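Local coordinates for xylooligosaccharide oxidase (Myceliophthora thermophila, PDB 5L6G), which oxidises the C1 hydroxyl of xylooligosaccharides and related sugars to lactones, using a bicovalently bound FAD and reducing molecular oxygen to hydrogen peroxide, at residues F342-S346 with Y451-G455; L456-Q462 with Y487-E493; L473-Q478 with V492-V497. All coordinates share one frame; numbering follows the deposited sequence.

Interaction 1: F342-S346 with Y451-G455. With XYP (beta-D-xylopyranose), chain I; FAD (flavin-adenine dinucleotide), chain D.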
loop_
_atom_site.group_PDB
_atom_site.type_symbol
_atom_site.label_atom_id
_atom_site.label_comp_id
_atom_site.label_asym_id
_atom_site.label_seq_id
_atom_site.Cartn_x
_atom_site.Cartn_y
_atom_site.Cartn_z
ATOM N N PHE A 342 10.680 -6.416 -11.212
ATOM C CA PHE A 342 11.326 -5.400 -10.407
ATOM C C PHE A 342 11.739 -5.899 -9.023
ATOM O O PHE A 342 11.317 -6.986 -8.561
ATOM C CB PHE A 342 10.384 -4.190 -10.260
ATOM C CG PHE A 342 9.122 -4.504 -9.494
ATOM C CD1 PHE A 342 8.044 -5.096 -10.128
ATOM C CD2 PHE A 342 9.024 -4.235 -8.138
ATOM C CE1 PHE A 342 6.887 -5.412 -9.423
ATOM C CE2 PHE A 342 7.856 -4.536 -7.431
ATOM C CZ PHE A 342 6.796 -5.126 -8.078
ATOM N N TYR A 343 12.567 -5.068 -8.380
ATOM C CA TYR A 343 12.826 -5.142 -6.952
ATOM C C TYR A 343 12.434 -3.807 -6.352
ATOM O O TYR A 343 12.567 -2.798 -7.004
ATOM C CB TYR A 343 14.298 -5.444 -6.655
ATOM C CG TYR A 343 14.599 -5.517 -5.175
ATOM C CD1 TYR A 343 13.864 -6.324 -4.343
ATOM C CD2 TYR A 343 15.637 -4.790 -4.609
ATOM C CE1 TYR A 343 14.131 -6.406 -2.984
ATOM C CE2 TYR A 343 15.920 -4.871 -3.248
ATOM C CZ TYR A 343 15.154 -5.689 -2.440
ATOM O OH TYR A 343 15.394 -5.793 -1.077
ATOM N N SER A 344 11.926 -3.820 -5.126
ATOM C CA SER A 344 11.511 -2.584 -4.482
ATOM C C SER A 344 11.792 -2.602 -2.998
ATOM O O SER A 344 11.837 -3.658 -2.369
ATOM C CB SER A 344 10.029 -2.323 -4.750
ATOM O OG SER A 344 9.548 -1.216 -4.023
ATOM N N LYS A 345 12.053 -1.418 -2.460
ATOM C CA LYS A 345 12.222 -1.235 -1.035
ATOM C C LYS A 345 11.391 -0.031 -0.627
ATOM O O LYS A 345 10.890 0.752 -1.475
ATOM C CB LYS A 345 13.696 -1.033 -0.667
ATOM C CG LYS A 345 14.602 -2.204 -1.001
ATOM C CD LYS A 345 16.014 -2.067 -0.432
ATOM C CE LYS A 345 16.137 -2.470 1.033
ATOM N NZ LYS A 345 16.144 -3.939 1.306
ATOM N N SER A 346 11.204 0.088 0.679
ATOM C CA SER A 346 10.536 1.230 1.238
ATOM C C SER A 346 11.254 1.713 2.472
ATOM O O SER A 346 12.170 1.043 3.006
ATOM C CB SER A 346 9.112 0.827 1.616
ATOM O OG SER A 346 9.112 0.068 2.801
ATOM N N TYR A 451 4.727 -1.801 0.194
ATOM C CA TYR A 451 5.842 -1.999 -0.746
ATOM C C TYR A 451 6.740 -3.144 -0.212
ATOM O O TYR A 451 7.915 -2.964 0.161
ATOM C CB TYR A 451 6.633 -0.725 -0.930
ATOM C CG TYR A 451 5.806 0.472 -1.347
ATOM C CD1 TYR A 451 4.860 0.379 -2.346
ATOM C CD2 TYR A 451 5.950 1.692 -0.713
ATOM C CE1 TYR A 451 4.099 1.481 -2.724
ATOM C CE2 TYR A 451 5.174 2.784 -1.073
ATOM C CZ TYR A 451 4.254 2.670 -2.073
ATOM O OH TYR A 451 3.479 3.759 -2.443
ATOM N N ALA A 452 6.158 -4.324 -0.212
ATOM C CA ALA A 452 6.736 -5.472 0.456
ATOM C C ALA A 452 8.092 -5.826 -0.128
ATOM O O ALA A 452 8.233 -5.949 -1.330
ATOM C CB ALA A 452 5.804 -6.658 0.362
ATOM N N ASP A 453 9.070 -5.969 0.751
ATOM C CA ASP A 453 10.454 -6.178 0.356
ATOM C C ASP A 453 10.878 -7.563 0.845
ATOM O O ASP A 453 11.217 -7.734 2.004
ATOM C CB ASP A 453 11.292 -5.069 0.995
ATOM C CG ASP A 453 12.782 -5.258 0.801
ATOM O OD1 ASP A 453 13.200 -6.269 0.190
ATOM O OD2 ASP A 453 13.520 -4.392 1.298
ATOM N N PRO A 454 10.893 -8.558 -0.053
ATOM C CA PRO A 454 11.239 -9.917 0.384
ATOM C C PRO A 454 12.719 -10.095 0.692
ATOM O O PRO A 454 13.132 -11.198 1.050
ATOM C CB PRO A 454 10.815 -10.783 -0.802
ATOM C CG PRO A 454 10.904 -9.869 -1.981
ATOM C CD PRO A 454 10.573 -8.494 -1.486
ATOM N N GLY A 455 13.510 -9.032 0.569
ATOM C CA GLY A 455 14.919 -9.061 0.982
ATOM C C GLY A 455 15.078 -9.112 2.495
ATOM O O GLY A 455 16.136 -9.494 2.994
HETATM O O1 XYP I . 13.275 -12.171 -3.955
HETATM C C1 XYP I . 14.232 -11.760 -3.006
HETATM C C2 XYP I . 15.567 -12.430 -3.335
HETATM C C3 XYP I . 16.606 -11.936 -2.359
HETATM C C4 XYP I . 16.685 -10.427 -2.468
HETATM C C5 XYP I . 15.326 -9.808 -2.226
HETATM O O2 XYP I . 15.469 -13.867 -3.279
HETATM O O3 XYP I . 17.889 -12.476 -2.667
HETATM O O4 XYP I . 17.640 -9.972 -1.514
HETATM O O5 XYP I . 14.358 -10.354 -3.124
HETATM P PA FAD D . -2.506 -8.778 -2.819
HETATM O O1A FAD D . -3.769 -9.439 -3.318
HETATM O O2A FAD D . -1.218 -9.267 -3.403
HETATM O O5B FAD D . -2.493 -8.750 -1.247
HETATM C C5B FAD D . -1.448 -8.157 -0.472
HETATM C C4B FAD D . -1.455 -8.737 0.925
HETATM O O4B FAD D . -2.716 -8.470 1.542
HETATM C C3B FAD D . -1.286 -10.248 0.934
HETATM O O3B FAD D . -0.625 -10.635 2.121
HETATM C C2B FAD D . -2.704 -10.754 0.973
HETATM O O2B FAD D . -2.824 -12.084 1.464
HETATM C C1B FAD D . -3.364 -9.710 1.846
HETATM N N9A FAD D . -4.796 -9.624 1.551
HETATM C C8A FAD D . -5.390 -9.391 0.384
HETATM N N7A FAD D . -6.737 -9.409 0.518
HETATM C C5A FAD D . -6.967 -9.647 1.809
HETATM C C6A FAD D . -8.169 -9.824 2.620
HETATM N N6A FAD D . -9.355 -9.691 1.995
HETATM N N1A FAD D . -8.003 -10.111 3.928
HETATM C C2A FAD D . -6.809 -10.218 4.517
HETATM N N3A FAD D . -5.645 -10.064 3.817
HETATM C C4A FAD D . -5.698 -9.786 2.485
HETATM N N1 FAD D . 0.455 1.492 -2.245
HETATM C C2 FAD D . 0.226 2.718 -1.678
HETATM O O2 FAD D . 0.220 2.819 -0.419
HETATM N N3 FAD D . -0.028 3.804 -2.449
HETATM C C4 FAD D . -0.078 3.745 -3.802
HETATM O O4 FAD D . -0.311 4.747 -4.534
HETATM C C4X FAD D . 0.166 2.457 -4.486
HETATM N N5 FAD D . 0.140 2.304 -5.842
HETATM C C5X FAD D . 0.341 1.085 -6.468
HETATM C C6 FAD D . 0.284 0.932 -7.860
HETATM C C7 FAD D . 0.514 -0.326 -8.438
HETATM C C7M FAD D . 0.464 -0.441 -9.942
HETATM C C8 FAD D . 0.773 -1.537 -7.584
HETATM C C8M FAD D . 0.952 -2.928 -8.183
HETATM C C9 FAD D . 0.811 -1.362 -6.205
HETATM C C9A FAD D . 0.624 -0.101 -5.611
HETATM N N10 FAD D . 0.682 0.092 -4.204
HETATM C C10 FAD D . 0.459 1.328 -3.593
HETATM C "C1'" FAD D . 0.960 -1.007 -3.287
HETATM C "C2'" FAD D . -0.286 -1.668 -2.790
HETATM O "O2'" FAD D . -0.837 -0.825 -1.775
HETATM C "C3'" FAD D . 0.154 -2.975 -2.155
HETATM O "O3'" FAD D . 0.859 -3.794 -3.096
HETATM C "C4'" FAD D . -1.091 -3.711 -1.653
HETATM O "O4'" FAD D . -0.734 -4.493 -0.505
HETATM C "C5'" FAD D . -1.659 -4.556 -2.765
HETATM O "O5'" FAD D . -2.995 -4.945 -2.435
HETATM P P FAD D . -3.642 -6.102 -3.291
HETATM O O1P FAD D . -4.951 -6.531 -2.706
HETATM O O2P FAD D . -3.635 -5.727 -4.739
HETATM O O3P FAD D . -2.499 -7.220 -3.210
HETATM O O HOH W 1 10.159 -5.665 -3.254
HETATM O O HOH W 2 17.670 -6.502 2.145
HETATM O O HOH W 3 12.141 -2.291 2.206
HETATM O O HOH W 4 9.367 -2.438 2.304
#

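Interaction 2: L456-Q462 with Y487-E493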
loop_
_atom_site.group_PDB
_atom_site.type_symbol
_atom_site.label_atom_id
_atom_site.label_comp_id
_atom_site.label_asym_id
_atom_site.label_seq_id
_atom_site.Cartn_x
_atom_site.Cartn_y
_atom_site.Cartn_z
ATOM N N LEU A 456 14.041 -8.719 3.228
ATOM C CA LEU A 456 14.080 -8.721 4.696
ATOM C C LEU A 456 13.757 -10.118 5.188
ATOM O O LEU A 456 12.775 -10.713 4.738
ATOM C CB LEU A 456 13.040 -7.764 5.271
ATOM C CG LEU A 456 13.010 -6.356 4.686
ATOM C CD1 LEU A 456 11.727 -5.658 5.092
ATOM C CD2 LEU A 456 14.249 -5.545 5.092
ATOM N N ASP A 457 14.545 -10.625 6.131
ATOM C CA ASP A 457 14.168 -11.879 6.785
ATOM C C ASP A 457 12.949 -11.657 7.676
ATOM O O ASP A 457 12.548 -10.515 7.948
ATOM C CB ASP A 457 15.342 -12.592 7.500
ATOM C CG ASP A 457 15.843 -11.887 8.760
ATOM O OD1 ASP A 457 15.069 -11.258 9.523
ATOM O OD2 ASP A 457 17.063 -12.040 9.019
ATOM N N ARG A 458 12.320 -12.751 8.071
ATOM C CA ARG A 458 11.059 -12.665 8.776
ATOM C C ARG A 458 11.147 -11.808 10.034
ATOM O O ARG A 458 10.287 -10.952 10.259
ATOM C CB ARG A 458 10.551 -14.053 9.129
ATOM C CG ARG A 458 9.137 -14.025 9.658
ATOM C CD ARG A 458 8.564 -15.414 9.780
ATOM N NE ARG A 458 7.201 -15.317 10.264
ATOM C CZ ARG A 458 6.525 -16.313 10.804
ATOM N NH1 ARG A 458 7.081 -17.517 10.940
ATOM N NH2 ARG A 458 5.280 -16.093 11.214
ATOM N N ALA A 459 12.184 -12.019 10.840
ATOM C CA ALA A 459 12.356 -11.238 12.065
ATOM C C ALA A 459 12.504 -9.746 11.783
ATOM O O ALA A 459 11.846 -8.919 12.437
ATOM C CB ALA A 459 13.552 -11.728 12.870
ATOM N N GLU A 460 13.361 -9.394 10.825
ATOM C CA GLU A 460 13.568 -7.998 10.533
ATOM C C GLU A 460 12.283 -7.401 9.997
ATOM O O GLU A 460 11.920 -6.306 10.401
ATOM C CB GLU A 460 14.730 -7.729 9.569
ATOM C CG GLU A 460 15.019 -6.221 9.479
ATOM C CD GLU A 460 16.108 -5.830 8.497
ATOM O OE1 GLU A 460 16.636 -6.697 7.771
ATOM O OE2 GLU A 460 16.409 -4.619 8.441
ATOM N N ALA A 461 11.593 -8.122 9.116
ATOM C CA ALA A 461 10.417 -7.579 8.443
ATOM C C ALA A 461 9.336 -7.157 9.448
ATOM O O ALA A 461 8.817 -6.024 9.399
ATOM C CB ALA A 461 9.865 -8.587 7.442
ATOM N N GLN A 462 9.027 -8.057 10.376
ATOM C CA GLN A 462 8.037 -7.765 11.420
ATOM C C GLN A 462 8.422 -6.519 12.202
ATOM O O GLN A 462 7.563 -5.678 12.507
ATOM C CB GLN A 462 7.949 -8.914 12.396
ATOM C CG GLN A 462 7.263 -10.121 11.847
ATOM C CD GLN A 462 7.481 -11.283 12.752
ATOM O OE1 GLN A 462 6.801 -11.427 13.741
ATOM N NE2 GLN A 462 8.493 -12.071 12.455
ATOM N N TYR A 487 0.012 -18.089 7.006
ATOM C CA TYR A 487 1.440 -17.871 6.960
ATOM C C TYR A 487 1.879 -17.351 5.609
ATOM O O TYR A 487 1.387 -17.779 4.578
ATOM C CB TYR A 487 2.185 -19.190 7.261
ATOM C CG TYR A 487 3.662 -19.070 7.012
ATOM C CD1 TYR A 487 4.489 -18.514 7.967
ATOM C CD2 TYR A 487 4.218 -19.423 5.777
ATOM C CE1 TYR A 487 5.839 -18.366 7.742
ATOM C CE2 TYR A 487 5.574 -19.281 5.542
ATOM C CZ TYR A 487 6.378 -18.729 6.523
ATOM O OH TYR A 487 7.730 -18.555 6.318
ATOM N N TYR A 488 2.804 -16.403 5.645
ATOM C CA TYR A 488 3.639 -16.083 4.514
ATOM C C TYR A 488 4.982 -15.679 5.109
ATOM O O TYR A 488 5.068 -15.503 6.314
ATOM C CB TYR A 488 3.035 -15.023 3.609
ATOM C CG TYR A 488 2.711 -13.694 4.240
ATOM C CD1 TYR A 488 1.508 -13.493 4.906
ATOM C CD2 TYR A 488 3.566 -12.632 4.107
ATOM C CE1 TYR A 488 1.172 -12.246 5.440
ATOM C CE2 TYR A 488 3.248 -11.391 4.644
ATOM C CZ TYR A 488 2.055 -11.208 5.316
ATOM O OH TYR A 488 1.757 -9.944 5.809
ATOM N N PRO A 489 6.029 -15.581 4.282
ATOM C CA PRO A 489 7.387 -15.478 4.852
ATOM C C PRO A 489 7.684 -14.229 5.683
ATOM O O PRO A 489 8.655 -14.219 6.424
ATOM C CB PRO A 489 8.275 -15.550 3.613
ATOM C CG PRO A 489 7.489 -16.441 2.689
ATOM C CD PRO A 489 6.087 -15.932 2.848
ATOM N N GLN A 490 6.847 -13.196 5.570
ATOM C CA GLN A 490 6.953 -12.045 6.459
ATOM C C GLN A 490 5.733 -11.844 7.341
ATOM O O GLN A 490 5.468 -10.727 7.796
ATOM C CB GLN A 490 7.273 -10.788 5.657
ATOM C CG GLN A 490 8.615 -10.903 4.942
ATOM C CD GLN A 490 8.984 -9.660 4.169
ATOM O OE1 GLN A 490 8.122 -8.866 3.798
ATOM N NE2 GLN A 490 10.268 -9.494 3.896
ATOM N N ALA A 491 5.012 -12.928 7.620
ATOM C CA ALA A 491 3.884 -12.870 8.538
ATOM C C ALA A 491 4.351 -12.650 9.972
ATOM O O ALA A 491 5.428 -13.108 10.399
ATOM C CB ALA A 491 3.026 -14.117 8.470
ATOM N N VAL A 492 3.491 -11.963 10.717
ATOM C CA VAL A 492 3.654 -11.823 12.149
ATOM C C VAL A 492 3.700 -13.208 12.792
ATOM O O VAL A 492 2.855 -14.045 12.506
ATOM C CB VAL A 492 2.500 -11.024 12.752
ATOM C CG1 VAL A 492 2.557 -11.060 14.263
ATOM C CG2 VAL A 492 2.566 -9.572 12.241
ATOM N N GLU A 493 4.662 -13.415 13.673
ATOM C CA GLU A 493 4.770 -14.661 14.436
ATOM C C GLU A 493 3.874 -14.642 15.672
ATOM O O GLU A 493 3.894 -13.675 16.430
ATOM C CB GLU A 493 6.188 -14.841 14.948
ATOM C CG GLU A 493 7.216 -15.132 13.893
ATOM C CD GLU A 493 8.595 -15.247 14.496
ATOM O OE1 GLU A 493 8.843 -16.256 15.203
ATOM O OE2 GLU A 493 9.414 -14.333 14.272
HETATM O O HOH W 5 9.346 -18.675 8.741
#

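Interaction 3: L473-Q478 with V492-V497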
loop_
_atom_site.group_PDB
_atom_site.type_symbol
_atom_site.label_atom_id
_atom_site.label_comp_id
_atom_site.label_asym_id
_atom_site.label_seq_id
_atom_site.Cartn_x
_atom_site.Cartn_y
_atom_site.Cartn_z
ATOM N N LEU A 473 0.594 -7.056 18.252
ATOM C CA LEU A 473 0.252 -7.847 17.062
ATOM C C LEU A 473 0.556 -9.331 17.248
ATOM O O LEU A 473 -0.232 -10.167 16.824
ATOM C CB LEU A 473 0.980 -7.355 15.812
ATOM C CG LEU A 473 0.422 -6.070 15.170
ATOM C CD1 LEU A 473 1.359 -5.586 14.098
ATOM C CD2 LEU A 473 -0.956 -6.310 14.597
ATOM N N ARG A 474 1.706 -9.647 17.839
ATOM C CA ARG A 474 2.079 -11.055 18.073
ATOM C C ARG A 474 1.131 -11.719 19.070
ATOM O O ARG A 474 0.788 -12.903 18.935
ATOM C CB ARG A 474 3.520 -11.164 18.557
ATOM C CG ARG A 474 4.531 -10.797 17.494
ATOM C CD ARG A 474 5.943 -11.182 17.875
ATOM N NE ARG A 474 6.077 -12.639 17.979
ATOM C CZ ARG A 474 7.129 -13.267 18.494
ATOM N NH1 ARG A 474 8.161 -12.575 18.968
ATOM N NH2 ARG A 474 7.149 -14.598 18.545
ATOM N N ARG A 475 0.683 -10.956 20.058
ATOM C CA ARG A 475 -0.258 -11.490 21.035
ATOM C C ARG A 475 -1.599 -11.798 20.394
ATOM O O ARG A 475 -2.157 -12.858 20.627
ATOM C CB ARG A 475 -0.411 -10.554 22.230
ATOM C CG ARG A 475 0.843 -10.491 23.085
ATOM C CD ARG A 475 0.598 -9.857 24.440
ATOM N NE ARG A 475 0.183 -8.453 24.320
ATOM C CZ ARG A 475 1.006 -7.414 24.203
ATOM N NH1 ARG A 475 2.325 -7.579 24.169
ATOM N NH2 ARG A 475 0.495 -6.188 24.119
ATOM N N ILE A 476 -2.101 -10.880 19.573
ATOM C CA ILE A 476 -3.377 -11.090 18.879
ATOM C C ILE A 476 -3.234 -12.235 17.880
ATOM O O ILE A 476 -4.148 -13.021 17.677
ATOM C CB ILE A 476 -3.871 -9.791 18.198
ATOM C CG1 ILE A 476 -4.182 -8.744 19.263
ATOM C CG2 ILE A 476 -5.149 -10.022 17.414
ATOM C CD1 ILE A 476 -4.389 -7.362 18.712
ATOM N N LYS A 477 -2.063 -12.356 17.271
ATOM C CA LYS A 477 -1.835 -13.446 16.323
ATOM C C LYS A 477 -1.967 -14.825 16.979
ATOM O O LYS A 477 -2.581 -15.726 16.424
ATOM C CB LYS A 477 -0.466 -13.282 15.670
ATOM C CG LYS A 477 -0.071 -14.373 14.691
ATOM C CD LYS A 477 -0.927 -14.397 13.433
ATOM C CE LYS A 477 -0.447 -15.525 12.523
ATOM N NZ LYS A 477 -1.089 -15.479 11.187
ATOM N N GLN A 478 -1.382 -14.984 18.152
ATOM C CA GLN A 478 -1.509 -16.243 18.888
ATOM C C GLN A 478 -2.977 -16.511 19.213
ATOM O O GLN A 478 -3.430 -17.655 19.173
ATOM C CB GLN A 478 -0.633 -16.189 20.143
ATOM C CG GLN A 478 -0.568 -17.467 20.943
ATOM C CD GLN A 478 -1.775 -17.669 21.835
ATOM O OE1 GLN A 478 -2.465 -16.714 22.204
ATOM N NE2 GLN A 478 -2.059 -18.922 22.162
ATOM N N VAL A 492 3.491 -11.963 10.717
ATOM C CA VAL A 492 3.654 -11.823 12.149
ATOM C C VAL A 492 3.700 -13.208 12.792
ATOM O O VAL A 492 2.855 -14.045 12.506
ATOM C CB VAL A 492 2.500 -11.024 12.752
ATOM C CG1 VAL A 492 2.557 -11.060 14.263
ATOM C CG2 VAL A 492 2.566 -9.572 12.241
ATOM N N GLU A 493 4.662 -13.415 13.673
ATOM C CA GLU A 493 4.770 -14.661 14.436
ATOM C C GLU A 493 3.874 -14.642 15.672
ATOM O O GLU A 493 3.894 -13.675 16.430
ATOM C CB GLU A 493 6.188 -14.841 14.948
ATOM C CG GLU A 493 7.216 -15.132 13.893
ATOM C CD GLU A 493 8.595 -15.247 14.496
ATOM O OE1 GLU A 493 8.843 -16.256 15.203
ATOM O OE2 GLU A 493 9.414 -14.333 14.272
ATOM N N PRO A 494 3.158 -15.740 15.937
ATOM C CA PRO A 494 2.398 -15.747 17.187
ATOM C C PRO A 494 3.334 -15.521 18.371
ATOM O O PRO A 494 4.487 -15.964 18.345
ATOM C CB PRO A 494 1.794 -17.160 17.247
ATOM C CG PRO A 494 1.880 -17.706 15.865
ATOM C CD PRO A 494 2.997 -16.987 15.164
ATOM N N ALA A 495 2.851 -14.807 19.378
ATOM C CA ALA A 495 3.578 -14.690 20.625
ATOM C C ALA A 495 3.674 -16.092 21.217
ATOM O O ALA A 495 2.770 -16.916 21.034
ATOM C CB ALA A 495 2.863 -13.745 21.586
ATOM N N GLU A 496 4.784 -16.365 21.886
ATOM C CA GLU A 496 4.945 -17.621 22.610
ATOM C C GLU A 496 4.163 -17.523 23.908
ATOM O O GLU A 496 4.160 -16.478 24.551
ATOM C CB GLU A 496 6.413 -17.881 22.929
ATOM C CG GLU A 496 7.319 -18.019 21.714
ATOM C CD GLU A 496 8.733 -18.429 22.096
ATOM O OE1 GLU A 496 8.986 -18.681 23.299
ATOM O OE2 GLU A 496 9.598 -18.505 21.196
ATOM N N VAL A 497 3.490 -18.603 24.282
ATOM C CA VAL A 497 2.826 -18.685 25.582
ATOM C C VAL A 497 3.191 -20.008 26.255
ATOM O O VAL A 497 4.282 -20.539 26.042
ATOM C CB VAL A 497 1.293 -18.528 25.466
ATOM C CG1 VAL A 497 0.932 -17.085 25.139
ATOM C CG2 VAL A 497 0.718 -19.486 24.427
ATOM O OXT VAL A 497 2.420 -20.570 27.028
#

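Interaction 1: F342-S346 with Y451-G455
The Y343 ring meets the 451-455 loop with its edge. D453 OD1, G455 N and P454 CD all lie near the ring plane, while C5 of a bound xylose approaches obliquely. F426 meets the same ring edge-to-face. The Y451 ring has S346 CB at its edge, and its other end reaches the flavin, with OH 3.5 Å from FAD C2.

The D453 carboxylate stands 75° from the Y343 ring. Its CG is anti to the backbone N (chi1 173°), which carries both oxygens across to the strand. Y343 OH donates to D453 OD1 at 2.6 Å, on the syn side but 30° out of the carboxylate plane. G455 N donates to D453 OD1 from the other face of that plane, at 2.8 Å, and closes an Asx turn. Two donors thus grip this one oxygen. D453 OD2 takes K345 NZ on its syn lone pair in a salt bridge of 2.7 Å. The K345 chain bends at chi3 and chi4, which brings NZ back to the carboxylate. NZ also donates to Y343 OH and has a second acid partner in D430. These neighbouring positive and donor groups would probably keep D453 ionised.

Three waters also join the segments. Water 1 donates to S344 O and A452 O, water 3 links S346 N to D453 OD2, and water 4 lies between S346 OG and Y451 O. S344 OG itself is bonded to L413 O, and S346 OG is also hydrogen-bonded to Y448 N.

Y451 OH hydrogen-bonds O1 of a second xylose beside the flavin, near E412. The contact joins strand 341-349 to the loop after strand 445-446. This loop carries Y451 into the substrate site of a flavin oxidase of the berberine-bridge-enzyme type, and its far end lines the separate pocket of the first xylose.

Interaction 2: L456-Q462 with Y487-E493
R458 and Q490 bring the two backbones together, with their CA atoms 4.8 Å apart where the first turn of helix 458-466 faces the type I turn Y488-A491. Both segments belong to the berberine-like C-terminal region. D457 is the N-cap of the helix, and its OD1 accepts from E460 N.

R458 does most of the gripping. Its chain is extended from CG to NE, and its guanidinium takes A491 O side-on. R458 NE donates to A491 O at 2.8 Å and R458 NH2 to the same A491 O at 3.1 Å, with that oxygen in the guanidinium plane. E493 CG sits over the centre of one guanidinium face, 3.4 Å from R458 CZ. On the opposite face Y487 presents its ring edge, with CE1 3.5 Å from R458 NH1 and the two planes 82° apart. The flat group is therefore clamped on both faces. Its charge is met by E484, which forms a salt bridge with NH2.

A461 CB packs against the side chain of Q490. Q490 NE2 donates to L456 O at 2.9 Å and to D453 O, while Q490 OE1 is bonded to Y465 OH.

One helical turn on from R458, the Q462 amide uses both ends. Q462 OE1 accepts from E493 N at 2.9 Å, with the donor above the carbonyl plane. Q462 NE2 donates to R458 O and, at 174°, to the anti lone pair of E493 OE2, 3.0 Å away.

Interaction 3: L473-Q478 with V492-V497
R474 and E493 lie side by side and point the same way, with their guanidinium and carboxylate planes 28° apart. They do not form a salt bridge. R474 NH2 is 4.1 Å from E493 OE1, and that oxygen lies well out of the guanidinium plane. The guanidinium edge is turned instead to the backbone of the tail. R474 NE donates to E493 O at 2.9 Å, and R474 NH2 donates to P494 O at 3.0 Å. Both donors stand above the carbonyl planes they meet. A bend at chi3 (65°) turns the end of the chain to bring NE and NH2 along two successive carbonyls.

The backbone of R474 joins in as well. R474 O accepts from A495 N at 2.8 Å and, from the opposite face of its plane, from Q478 N within the helix. In this way the C-terminal tail of the chain runs in an extended form across helix 470-480. An alanine in place of R474 would remove both side-chain bonds and would probably leave the carbonyls of E493 and P494 without these donors and this part of the tail freer to move.

V492 crosses R474 obliquely, its CG1 lying 3.8 Å from R474 CG. K477 CB touches that same methyl, and K477 CG meets the P494 ring. Beyond it, K477 NZ pairs with D481. The P494 ring also rests on Q478, with CB 3.8 Å from Q478 CA. At the chain end Q478 and V497 approach from opposite directions, and Q478 NE2 comes 3.6 Å from V497 CG2.

Interaction 1 reaches both flavin and substrate through Y451. The centres of interactions 1, 2 and 3 lie about 12, 17 and 23 Å from the centre of the chain. Interaction 2 follows interaction 1 directly in the chain and touches it: Q490 NE2 lies 2.8 Å from D453 O, a probable hydrogen bond, and the two centres are about 13 Å apart. Interaction 3 shares V492 and E493 with interaction 2, and Q462 OE1 packs 4.2 Å from R474 CD. Interactions 1 and 3 do not touch; their nearest atoms are about 12 Å apart. The 487-493 segment thus bridges the substrate-side loop and the C-terminal tail.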